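Local coordinates for MGS-M5 (Unidentified, PDB 4Q3N), which catalyses, as an L-lactate dehydrogenase with a Rossmann fold, the NAD-dependent interconversion of L-lactate and pyruvate, at the interface of chains A and B and the interface of chains A and C. Sequence-based numbering; all coordinates share one arbitrary frame. Chains: chain A/B/C, MGS-M5.

Contact 1: the interface of chains A and B. Residues chain A 4, 29-30, 57-58; chain B 2, 247-249.
Mostly loop residues of two subunits meet here, mainly through polar and charged groups, in a two-fold symmetric interface of the deposited four-copy assembly, probably the tetramer usual in this family. The tight part is the carboxylate of A:Glu29, whose CG lies anti to the backbone N (chi1 -178°) and whose extended chain carries the acid straight out to chain B. The guanidinium of B:Arg2, modelled with poor order, grips it side-on: NE gives a nearly straight bond of 2.9 Å to A:Glu29 OE1, and NH2 bonds to OE2. Both nitrogens come from above the carboxylate plane, the two flat groups being 38° apart. A second donor to OE2 is the amide ND2 of B:Asn248, at 2.9 Å from A:Glu29 OE2 on its syn lone pair. An alanine in place of A:Glu29 would remove this carboxylate and would probably leave B:Arg2 and B:Asn248 without their shared acceptor, loosening the loop contact. A:Glu30 adds only a longer salt bridge, its OE1 3.7 Å from B:Arg2 NH2. The side of A:Arg57, B:Asn247 and B:Glu249 is looser and water-mediated. A:Arg57 NE and the carbonyls of A:Lys58 and B:Asn247 all bind water 2, while water 1 links A:Lys58 N to the carboxylate of B:Glu249. The direct exception there is A:Lys58, which, bent at chi2 and chi4, runs its aliphatic chain beside B:Glu249 and ends with NZ 2.6 Å from B:Asn248 O, nearly along the C=O axis.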
loop_
_atom_site.group_PDB
_atom_site.type_symbol
_atom_site.label_atom_id
_atom_site.label_comp_id
_atom_site.label_asym_id
_atom_site.label_seq_id
_atom_site.Cartn_x
_atom_site.Cartn_y
_atom_site.Cartn_z
ATOM N N SER A 4 14.067 -2.429 -12.416
ATOM C CA SER A 4 12.824 -2.974 -11.842
ATOM C C SER A 4 12.303 -4.181 -12.627
ATOM O O SER A 4 11.136 -4.269 -12.946
ATOM C CB SER A 4 11.704 -1.905 -11.702
ATOM O OG SER A 4 10.649 -2.336 -10.757
ATOM N N GLU A 29 8.005 -3.453 -11.342
ATOM C CA GLU A 29 7.307 -3.170 -12.580
ATOM C C GLU A 29 7.237 -4.391 -13.550
ATOM O O GLU A 29 6.202 -4.636 -14.175
ATOM C CB GLU A 29 8.007 -2.037 -13.315
ATOM C CG GLU A 29 7.281 -1.657 -14.630
ATOM C CD GLU A 29 7.916 -0.490 -15.364
ATOM O OE1 GLU A 29 8.541 0.394 -14.699
ATOM O OE2 GLU A 29 7.760 -0.422 -16.611
ATOM N N GLU A 30 8.363 -5.103 -13.728
ATOM C CA GLU A 30 8.470 -6.070 -14.849
ATOM C C GLU A 30 8.804 -7.466 -14.369
ATOM O O GLU A 30 9.744 -7.640 -13.604
ATOM C CB GLU A 30 9.569 -5.644 -15.833
ATOM C CG GLU A 30 9.494 -4.276 -16.387
ATOM C CD GLU A 30 10.604 -4.082 -17.428
ATOM O OE1 GLU A 30 11.638 -3.469 -17.073
ATOM O OE2 GLU A 30 10.465 -4.617 -18.557
ATOM N N ARG A 57 -0.553 -1.963 -9.027
ATOM C CA ARG A 57 0.551 -1.401 -9.799
ATOM C C ARG A 57 0.514 -1.782 -11.263
ATOM O O ARG A 57 0.182 -2.926 -11.575
ATOM C CB ARG A 57 1.910 -1.862 -9.235
ATOM C CG ARG A 57 3.108 -1.067 -9.831
ATOM C CD ARG A 57 4.464 -1.521 -9.234
ATOM N NE ARG A 57 5.590 -0.793 -9.823
ATOM C CZ ARG A 57 6.814 -0.738 -9.265
ATOM N NH1 ARG A 57 7.046 -1.392 -8.130
ATOM N NH2 ARG A 57 7.796 -0.038 -9.828
ATOM N N LYS A 58 0.846 -0.826 -12.148
ATOM C CA LYS A 58 0.992 -1.151 -13.569
ATOM C C LYS A 58 2.185 -2.104 -13.662
ATOM O O LYS A 58 3.240 -1.831 -13.079
ATOM C CB LYS A 58 1.200 0.105 -14.430
ATOM C CG LYS A 58 1.485 -0.135 -15.970
ATOM C CD LYS A 58 3.002 -0.378 -16.194
ATOM C CE LYS A 58 3.432 -0.781 -17.599
ATOM N NZ LYS A 58 3.336 0.356 -18.496
ATOM N N ARG B 2 15.824 2.661 -14.688
ATOM C CA ARG B 2 14.795 3.380 -14.013
ATOM C C ARG B 2 15.491 4.346 -13.043
ATOM O O ARG B 2 16.661 4.175 -12.670
ATOM C CB ARG B 2 13.824 2.413 -13.302
ATOM C CG ARG B 2 13.029 1.524 -14.268
ATOM C CD ARG B 2 11.856 2.271 -14.985
ATOM N NE ARG B 2 11.033 1.338 -15.758
ATOM C CZ ARG B 2 11.358 0.900 -16.973
ATOM N NH1 ARG B 2 12.450 1.363 -17.567
ATOM N NH2 ARG B 2 10.592 0.016 -17.617
ATOM N N ASN B 247 6.294 4.985 -12.216
ATOM C CA ASN B 247 5.750 3.606 -12.401
ATOM C C ASN B 247 5.491 3.292 -13.873
ATOM O O ASN B 247 4.959 2.220 -14.212
ATOM C CB ASN B 247 4.466 3.423 -11.584
ATOM C CG ASN B 247 4.746 3.453 -10.090
ATOM O OD1 ASN B 247 5.660 2.800 -9.617
ATOM N ND2 ASN B 247 4.002 4.214 -9.381
ATOM N N ASN B 248 5.886 4.240 -14.736
ATOM C CA ASN B 248 5.837 4.017 -16.184
ATOM C C ASN B 248 4.432 3.561 -16.655
ATOM O O ASN B 248 4.288 2.534 -17.369
ATOM C CB ASN B 248 6.886 2.947 -16.584
ATOM C CG ASN B 248 7.082 2.867 -18.076
ATOM O OD1 ASN B 248 6.891 3.877 -18.761
ATOM N ND2 ASN B 248 7.516 1.666 -18.604
ATOM N N GLU B 249 3.405 4.284 -16.248
ATOM C CA GLU B 249 2.040 3.730 -16.280
ATOM C C GLU B 249 1.360 3.864 -17.641
ATOM O O GLU B 249 0.487 3.083 -17.914
ATOM C CB GLU B 249 1.149 4.420 -15.213
ATOM C CG GLU B 249 1.517 4.022 -13.799
ATOM C CD GLU B 249 0.640 4.678 -12.748
ATOM O OE1 GLU B 249 -0.053 5.694 -13.051
ATOM O OE2 GLU B 249 0.687 4.186 -11.602
HETATM O O HOH W 1 1.243 1.801 -11.021
HETATM O O HOH W 2 5.095 0.050 -12.476
#

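Contact 2: the interface of chains A and C. Residues chain A 25, 147, 151, 154, 236-237, 240, 253; chain C 24, 50, 54.
The side-chain amide nitrogen NE2 of A:Gln25 is held by two partners, a carbonyl of chain C and a water. A:Gln25 NE2 to C:Asn24 OD1 is 2.8 Å, almost straight (174° at H), and the bond lies in the plane of both amides, which are turned 30° from each other. Both residues end helix 13-25 of their chains, in the two-fold A–C subunit interface of the deposited assembly. Water 3 takes the second position, 2.9 Å from A:Gln25 NE2, and also binds the backbone carbonyls of A:Met236 and C:Phe54, tying three segments together. C:Asn24 OD1 also touches the CG and CE carbons of A:Met236, whose side chain meets the asparagine tip to tip. Beyond this polar corner the contact is a socket for C:Phe54, by far the most deeply covered residue, at the end of the 3-10 helix 52-54. With CG anti to its carbonyl carbon (chi1 -66°), the ring enters between helices 147-161 and 232-246 of chain A. A:Arg240 lies against it with its aliphatic part, CG 3.6 Å from C:Phe54 CD1, and its guanidinium plane is steeply inclined to the ring. On the CD2 and CE2 side sit the backbone of A:Ala237, its CA 3.6 Å from C:Phe54 CD2, and the methyl of A:Ala151. A:Leu253 CD2 and A:Arg154 NH1 approach the CE1 corner more loosely. At the ring edge, in plane, the carbonyl oxygen A:Ser147 O stands 3.6 Å from C:Phe54 CE2.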
loop_
_atom_site.group_PDB
_atom_site.type_symbol
_atom_site.label_atom_id
_atom_site.label_comp_id
_atom_site.label_asym_id
_atom_site.label_seq_id
_atom_site.Cartn_x
_atom_site.Cartn_y
_atom_site.Cartn_z
ATOM N N GLN A 25 1.374 -7.264 -4.268
ATOM C CA GLN A 25 2.073 -6.245 -3.496
ATOM C C GLN A 25 2.596 -5.124 -4.402
ATOM O O GLN A 25 3.067 -4.135 -3.887
ATOM C CB GLN A 25 3.250 -6.860 -2.693
ATOM C CG GLN A 25 2.773 -7.826 -1.577
ATOM C CD GLN A 25 3.894 -8.119 -0.593
ATOM O OE1 GLN A 25 4.733 -7.233 -0.319
ATOM N NE2 GLN A 25 3.955 -9.372 -0.072
ATOM N N SER A 147 14.965 -17.690 5.930
ATOM C CA SER A 147 14.045 -16.538 6.044
ATOM C C SER A 147 12.620 -17.012 6.375
ATOM O O SER A 147 11.961 -16.467 7.244
ATOM C CB SER A 147 14.049 -15.721 4.731
ATOM O OG SER A 147 13.739 -16.610 3.632
ATOM N N ALA A 151 10.271 -16.576 9.772
ATOM C CA ALA A 151 8.884 -16.107 9.807
ATOM C C ALA A 151 7.995 -17.078 10.569
ATOM O O ALA A 151 7.062 -16.671 11.234
ATOM C CB ALA A 151 8.325 -15.909 8.381
ATOM N N ARG A 154 8.667 -16.508 14.304
ATOM C CA ARG A 154 7.996 -15.287 14.761
ATOM C C ARG A 154 6.497 -15.514 14.907
ATOM O O ARG A 154 5.893 -15.136 15.925
ATOM C CB ARG A 154 8.277 -14.133 13.793
ATOM C CG ARG A 154 9.762 -13.899 13.579
ATOM C CD ARG A 154 9.981 -12.940 12.430
ATOM N NE ARG A 154 9.769 -11.565 12.845
ATOM C CZ ARG A 154 9.950 -10.517 12.049
ATOM N NH1 ARG A 154 10.359 -10.694 10.799
ATOM N NH2 ARG A 154 9.761 -9.294 12.524
ATOM N N MET A 236 6.037 -15.414 0.061
ATOM C CA MET A 236 6.121 -14.082 0.720
ATOM C C MET A 236 7.528 -13.777 1.263
ATOM O O MET A 236 7.946 -12.609 1.315
ATOM C CB MET A 236 5.080 -14.013 1.840
ATOM C CG MET A 236 3.640 -13.914 1.228
ATOM S SD MET A 236 2.342 -13.705 2.441
ATOM C CE MET A 236 2.644 -11.948 2.911
ATOM N N ALA A 237 8.275 -14.822 1.662
ATOM C CA ALA A 237 9.668 -14.639 2.069
ATOM C C ALA A 237 10.466 -14.122 0.858
ATOM O O ALA A 237 11.267 -13.191 0.990
ATOM C CB ALA A 237 10.288 -16.008 2.574
ATOM N N ARG A 240 9.828 -10.569 0.184
ATOM C CA ARG A 240 10.464 -9.670 1.146
ATOM C C ARG A 240 11.918 -9.478 0.830
ATOM O O ARG A 240 12.454 -8.361 0.967
ATOM C CB ARG A 240 10.332 -10.204 2.569
ATOM C CG ARG A 240 10.716 -9.159 3.645
ATOM C CD ARG A 240 9.700 -7.921 3.582
ATOM N NE ARG A 240 10.158 -6.761 4.346
ATOM C CZ ARG A 240 11.095 -5.894 3.961
ATOM N NH1 ARG A 240 11.778 -6.073 2.831
ATOM N NH2 ARG A 240 11.384 -4.854 4.743
ATOM N N LEU A 253 18.012 -9.552 7.018
ATOM C CA LEU A 253 17.221 -10.794 6.861
ATOM C C LEU A 253 18.108 -12.029 6.911
ATOM O O LEU A 253 19.215 -12.020 6.398
ATOM C CB LEU A 253 16.479 -10.833 5.510
ATOM C CG LEU A 253 15.436 -9.713 5.323
ATOM C CD1 LEU A 253 15.026 -9.658 3.884
ATOM C CD2 LEU A 253 14.169 -9.900 6.238
ATOM N N ASN C 24 -1.612 -10.747 0.828
ATOM C CA ASN C 24 -0.597 -9.862 0.280
ATOM C C ASN C 24 -1.059 -8.406 0.102
ATOM O O ASN C 24 -0.235 -7.527 0.072
ATOM C CB ASN C 24 -0.139 -10.424 -1.042
ATOM C CG ASN C 24 0.849 -11.578 -0.826
ATOM O OD1 ASN C 24 2.027 -11.313 -0.578
ATOM N ND2 ASN C 24 0.367 -12.839 -0.851
ATOM N N HIS C 50 2.390 -18.516 7.878
ATOM C CA HIS C 50 3.839 -18.466 7.885
ATOM C C HIS C 50 4.411 -17.326 7.044
ATOM O O HIS C 50 5.587 -17.029 7.140
ATOM C CB HIS C 50 4.406 -19.819 7.411
ATOM C CG HIS C 50 4.093 -20.920 8.361
ATOM N ND1 HIS C 50 4.261 -22.261 8.059
ATOM C CD2 HIS C 50 3.617 -20.879 9.624
ATOM C CE1 HIS C 50 3.901 -22.993 9.098
ATOM N NE2 HIS C 50 3.508 -22.177 10.070
ATOM N N PHE C 54 5.994 -11.317 7.107
ATOM C CA PHE C 54 6.523 -10.525 5.976
ATOM C C PHE C 54 5.426 -9.790 5.253
ATOM O O PHE C 54 5.640 -9.340 4.135
ATOM C CB PHE C 54 7.263 -11.419 4.948
ATOM C CG PHE C 54 8.516 -12.022 5.502
ATOM C CD1 PHE C 54 9.369 -11.260 6.292
ATOM C CD2 PHE C 54 8.774 -13.357 5.346
ATOM C CE1 PHE C 54 10.520 -11.803 6.840
ATOM C CE2 PHE C 54 9.912 -13.908 5.873
ATOM C CZ PHE C 54 10.789 -13.140 6.625
HETATM O O HOH W 3 6.133 -10.275 1.584
#

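Contact 3: the interface of chains A and C. Residues chain A 148, 152, 223, 227, 229-233, 235-236; chain C 20, 43-44, 47-48, 50-51.
C:Asp47, on helix 38-49, buries the most surface, and its carboxylate faces the start of helix 232-246 of chain A, capping that N-terminus from the other subunit. CG lies anti to the backbone N (chi1 -157°). C:Asp47 OD2 accepts three bonds: A:Tyr231 N on the syn lone pair, A:Lys227 NZ on the anti one at 2.8 Å, and A:Tyr232 N from above the carboxylate plane. C:Asp47 OD1 takes the A:Thr230 hydroxyl OG1 at 3.0 Å and the amide of A:Gly233, both from above the plane. The lysine and helix end would probably keep the acid ionised. A:Lys227, bent at chi3, also forms a salt bridge with C:Glu44, NZ lying 2.7 Å from C:Glu44 OE1.

In the aromatic part, A:Tyr232 CD1 sits over the centre of the C:Tyr20 ring, 3.5 Å from C:Tyr20 CG, the rings tilted. The phenol OH of C:Tyr20 bonds A:Tyr232 O in the carbonyl plane at 2.9 Å, which probably helps fix the C:Tyr20 ring. C:Leu48 CD2 lies over the face of A:Tyr232 near CD2, with A:Tyr231 on the opposite face and C:Glu44 OE1 at the edge.

The imidazole of C:His50 lies between side chains: A:Arg152 CG covers one face, and A:Ile223 CD1 meets the ring tip to tip. Water 4, the in-plane partner of C:His50 ND1, also binds A:Arg152 NH2 and C:Asp47 OD1, whereas A:Arg152 NE approaches C:His50 ND1 to 3.0 Å from above the ring, poorly directed for a hydrogen bond.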
loop_
_atom_site.group_PDB
_atom_site.type_symbol
_atom_site.label_atom_id
_atom_site.label_comp_id
_atom_site.label_asym_id
_atom_site.label_seq_id
_atom_site.Cartn_x
_atom_site.Cartn_y
_atom_site.Cartn_z
ATOM N N LEU A 148 12.149 -18.069 5.712
ATOM C CA LEU A 148 10.811 -18.609 6.014
ATOM C C LEU A 148 10.765 -19.308 7.379
ATOM O O LEU A 148 9.770 -19.196 8.115
ATOM C CB LEU A 148 10.370 -19.595 4.907
ATOM C CG LEU A 148 9.084 -20.409 5.153
ATOM C CD1 LEU A 148 7.805 -19.492 5.300
ATOM C CD2 LEU A 148 8.909 -21.491 4.100
ATOM N N ARG A 152 8.242 -18.379 10.429
ATOM C CA ARG A 152 7.488 -19.363 11.175
ATOM C C ARG A 152 7.721 -19.214 12.669
ATOM O O ARG A 152 6.806 -19.313 13.477
ATOM C CB ARG A 152 7.888 -20.798 10.727
ATOM C CG ARG A 152 7.435 -21.108 9.299
ATOM C CD ARG A 152 7.882 -22.529 8.845
ATOM N NE ARG A 152 7.177 -22.940 7.626
ATOM C CZ ARG A 152 7.756 -23.653 6.673
ATOM N NH1 ARG A 152 9.059 -24.023 6.766
ATOM N NH2 ARG A 152 7.053 -23.976 5.629
ATOM N N ILE A 223 2.720 -29.245 6.651
ATOM C CA ILE A 223 1.966 -28.645 5.569
ATOM C C ILE A 223 1.889 -29.617 4.372
ATOM O O ILE A 223 0.816 -29.881 3.840
ATOM C CB ILE A 223 2.577 -27.298 5.169
ATOM C CG1 ILE A 223 2.284 -26.253 6.278
ATOM C CG2 ILE A 223 1.940 -26.782 3.821
ATOM C CD1 ILE A 223 3.281 -24.975 6.264
ATOM N N LYS A 227 -1.604 -30.565 2.503
ATOM C CA LYS A 227 -1.951 -29.971 1.212
ATOM C C LYS A 227 -0.905 -30.234 0.103
ATOM O O LYS A 227 -0.800 -29.434 -0.810
ATOM C CB LYS A 227 -2.157 -28.451 1.384
ATOM C CG LYS A 227 -0.966 -27.739 1.958
ATOM C CD LYS A 227 -1.125 -26.156 1.795
ATOM C CE LYS A 227 -0.764 -25.718 0.375
ATOM N NZ LYS A 227 -0.688 -24.224 0.209
ATOM N N ALA A 229 2.136 -29.783 -0.696
ATOM C CA ALA A 229 3.341 -29.008 -0.893
ATOM C C ALA A 229 3.222 -27.713 -0.091
ATOM O O ALA A 229 2.110 -27.294 0.201
ATOM C CB ALA A 229 3.542 -28.702 -2.402
ATOM N N THR A 230 4.336 -27.111 0.283
ATOM C CA THR A 230 4.264 -25.792 0.912
ATOM C C THR A 230 4.747 -24.741 -0.094
ATOM O O THR A 230 5.713 -24.983 -0.828
ATOM C CB THR A 230 5.090 -25.783 2.229
ATOM O OG1 THR A 230 5.210 -24.445 2.728
ATOM C CG2 THR A 230 6.456 -26.357 2.027
ATOM N N TYR A 231 4.067 -23.590 -0.180
ATOM C CA TYR A 231 4.484 -22.573 -1.144
ATOM C C TYR A 231 4.016 -21.153 -0.839
ATOM O O TYR A 231 4.655 -20.220 -1.283
ATOM C CB TYR A 231 4.033 -22.929 -2.580
ATOM C CG TYR A 231 2.644 -23.548 -2.719
ATOM C CD1 TYR A 231 1.513 -22.762 -2.877
ATOM C CD2 TYR A 231 2.485 -24.969 -2.736
ATOM C CE1 TYR A 231 0.227 -23.362 -3.053
ATOM C CE2 TYR A 231 1.238 -25.549 -2.822
ATOM C CZ TYR A 231 0.123 -24.743 -2.998
ATOM O OH TYR A 231 -1.086 -25.358 -3.131
ATOM N N TYR A 232 2.934 -20.965 -0.085
ATOM C CA TYR A 232 2.542 -19.576 0.206
ATOM C C TYR A 232 3.572 -18.883 1.108
ATOM O O TYR A 232 3.970 -17.707 0.901
ATOM C CB TYR A 232 1.134 -19.545 0.833
ATOM C CG TYR A 232 0.046 -19.965 -0.160
ATOM C CD1 TYR A 232 0.028 -19.440 -1.444
ATOM C CD2 TYR A 232 -0.944 -20.880 0.204
ATOM C CE1 TYR A 232 -0.953 -19.814 -2.358
ATOM C CE2 TYR A 232 -1.929 -21.261 -0.693
ATOM C CZ TYR A 232 -1.917 -20.729 -1.977
ATOM O OH TYR A 232 -2.863 -21.135 -2.892
ATOM N N GLY A 233 4.042 -19.601 2.111
ATOM C CA GLY A 233 5.064 -19.045 3.000
ATOM C C GLY A 233 6.330 -18.609 2.274
ATOM O O GLY A 233 6.741 -17.445 2.371
ATOM N N GLY A 235 6.747 -18.040 -0.805
ATOM C CA GLY A 235 6.437 -16.985 -1.761
ATOM C C GLY A 235 6.571 -15.592 -1.137
ATOM O O GLY A 235 7.148 -14.673 -1.735
ATOM N N MET A 236 6.037 -15.414 0.061
ATOM C CA MET A 236 6.121 -14.082 0.720
ATOM C C MET A 236 7.528 -13.777 1.263
ATOM O O MET A 236 7.946 -12.609 1.315
ATOM C CB MET A 236 5.080 -14.013 1.840
ATOM C CG MET A 236 3.640 -13.914 1.228
ATOM S SD MET A 236 2.342 -13.705 2.441
ATOM C CE MET A 236 2.644 -11.948 2.911
ATOM N N TYR C 20 -4.743 -15.846 -0.576
ATOM C CA TYR C 20 -3.351 -15.404 -0.580
ATOM C C TYR C 20 -3.273 -13.973 -1.083
ATOM O O TYR C 20 -2.441 -13.191 -0.618
ATOM C CB TYR C 20 -2.518 -16.270 -1.481
ATOM C CG TYR C 20 -1.001 -16.139 -1.390
ATOM C CD1 TYR C 20 -0.317 -16.222 -0.157
ATOM C CD2 TYR C 20 -0.264 -16.088 -2.540
ATOM C CE1 TYR C 20 1.087 -16.226 -0.140
ATOM C CE2 TYR C 20 1.132 -16.100 -2.528
ATOM C CZ TYR C 20 1.775 -16.190 -1.330
ATOM O OH TYR C 20 3.140 -16.240 -1.400
ATOM N N GLY C 43 -3.804 -27.113 6.913
ATOM C CA GLY C 43 -2.522 -26.952 6.220
ATOM C C GLY C 43 -2.452 -25.646 5.468
ATOM O O GLY C 43 -1.407 -24.972 5.453
ATOM N N GLU C 44 -3.564 -25.258 4.848
ATOM C CA GLU C 44 -3.595 -24.015 4.085
ATOM C C GLU C 44 -3.473 -22.835 5.045
ATOM O O GLU C 44 -2.798 -21.865 4.759
ATOM C CB GLU C 44 -4.904 -23.882 3.264
ATOM C CG GLU C 44 -5.014 -24.904 2.102
ATOM C CD GLU C 44 -4.076 -24.569 0.943
ATOM O OE1 GLU C 44 -3.220 -23.644 1.106
ATOM O OE2 GLU C 44 -4.144 -25.252 -0.116
ATOM N N ASP C 47 0.138 -22.464 6.020
ATOM C CA ASP C 47 1.003 -21.986 4.934
ATOM C C ASP C 47 0.795 -20.470 4.764
ATOM O O ASP C 47 1.763 -19.733 4.522
ATOM C CB ASP C 47 0.693 -22.748 3.620
ATOM C CG ASP C 47 1.854 -22.754 2.619
ATOM O OD1 ASP C 47 3.019 -22.429 2.983
ATOM O OD2 ASP C 47 1.594 -23.133 1.436
ATOM N N LEU C 48 -0.457 -20.013 4.893
ATOM C CA LEU C 48 -0.718 -18.550 4.836
ATOM C C LEU C 48 -0.103 -17.857 6.036
ATOM O O LEU C 48 0.541 -16.835 5.866
ATOM C CB LEU C 48 -2.200 -18.239 4.800
ATOM C CG LEU C 48 -2.993 -18.578 3.528
ATOM C CD1 LEU C 48 -4.467 -18.121 3.753
ATOM C CD2 LEU C 48 -2.406 -17.878 2.302
ATOM N N HIS C 50 2.390 -18.516 7.878
ATOM C CA HIS C 50 3.839 -18.466 7.885
ATOM C C HIS C 50 4.411 -17.326 7.044
ATOM O O HIS C 50 5.587 -17.029 7.140
ATOM C CB HIS C 50 4.406 -19.819 7.411
ATOM C CG HIS C 50 4.093 -20.920 8.361
ATOM N ND1 HIS C 50 4.261 -22.261 8.059
ATOM C CD2 HIS C 50 3.617 -20.879 9.624
ATOM C CE1 HIS C 50 3.901 -22.993 9.098
ATOM N NE2 HIS C 50 3.508 -22.177 10.070
ATOM N N GLY C 51 3.621 -16.725 6.186
ATOM C CA GLY C 51 4.135 -15.588 5.413
ATOM C C GLY C 51 3.811 -14.234 6.089
ATOM O O GLY C 51 4.331 -13.180 5.683
HETATM O O HOH W 4 4.899 -22.121 5.138
HETATM O O HOH W 5 -3.378 -23.973 -2.309
HETATM O O HOH W 6 7.616 -16.185 4.792
#

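Contacts 2 and 3 belong to one A–C interface: the centres of their C-alpha atoms are about 10 Å apart, and both use A:Met236 and C:His50. They also share helices 147-161 and 232-246 of chain A and helix 13-25 of chain C, so the phenylalanine socket and the carboxylate cap brace the same helices. Contact 1, on another face towards chain B, has its C-alpha centre about 22 Å from that of contact 2 and about 27 Å from that of contact 3. Chain A thus meets two neighbours by separate surfaces, each two-fold symmetric, consistent with the deposited four-copy assembly and with the tetramers common among lactate dehydrogenases.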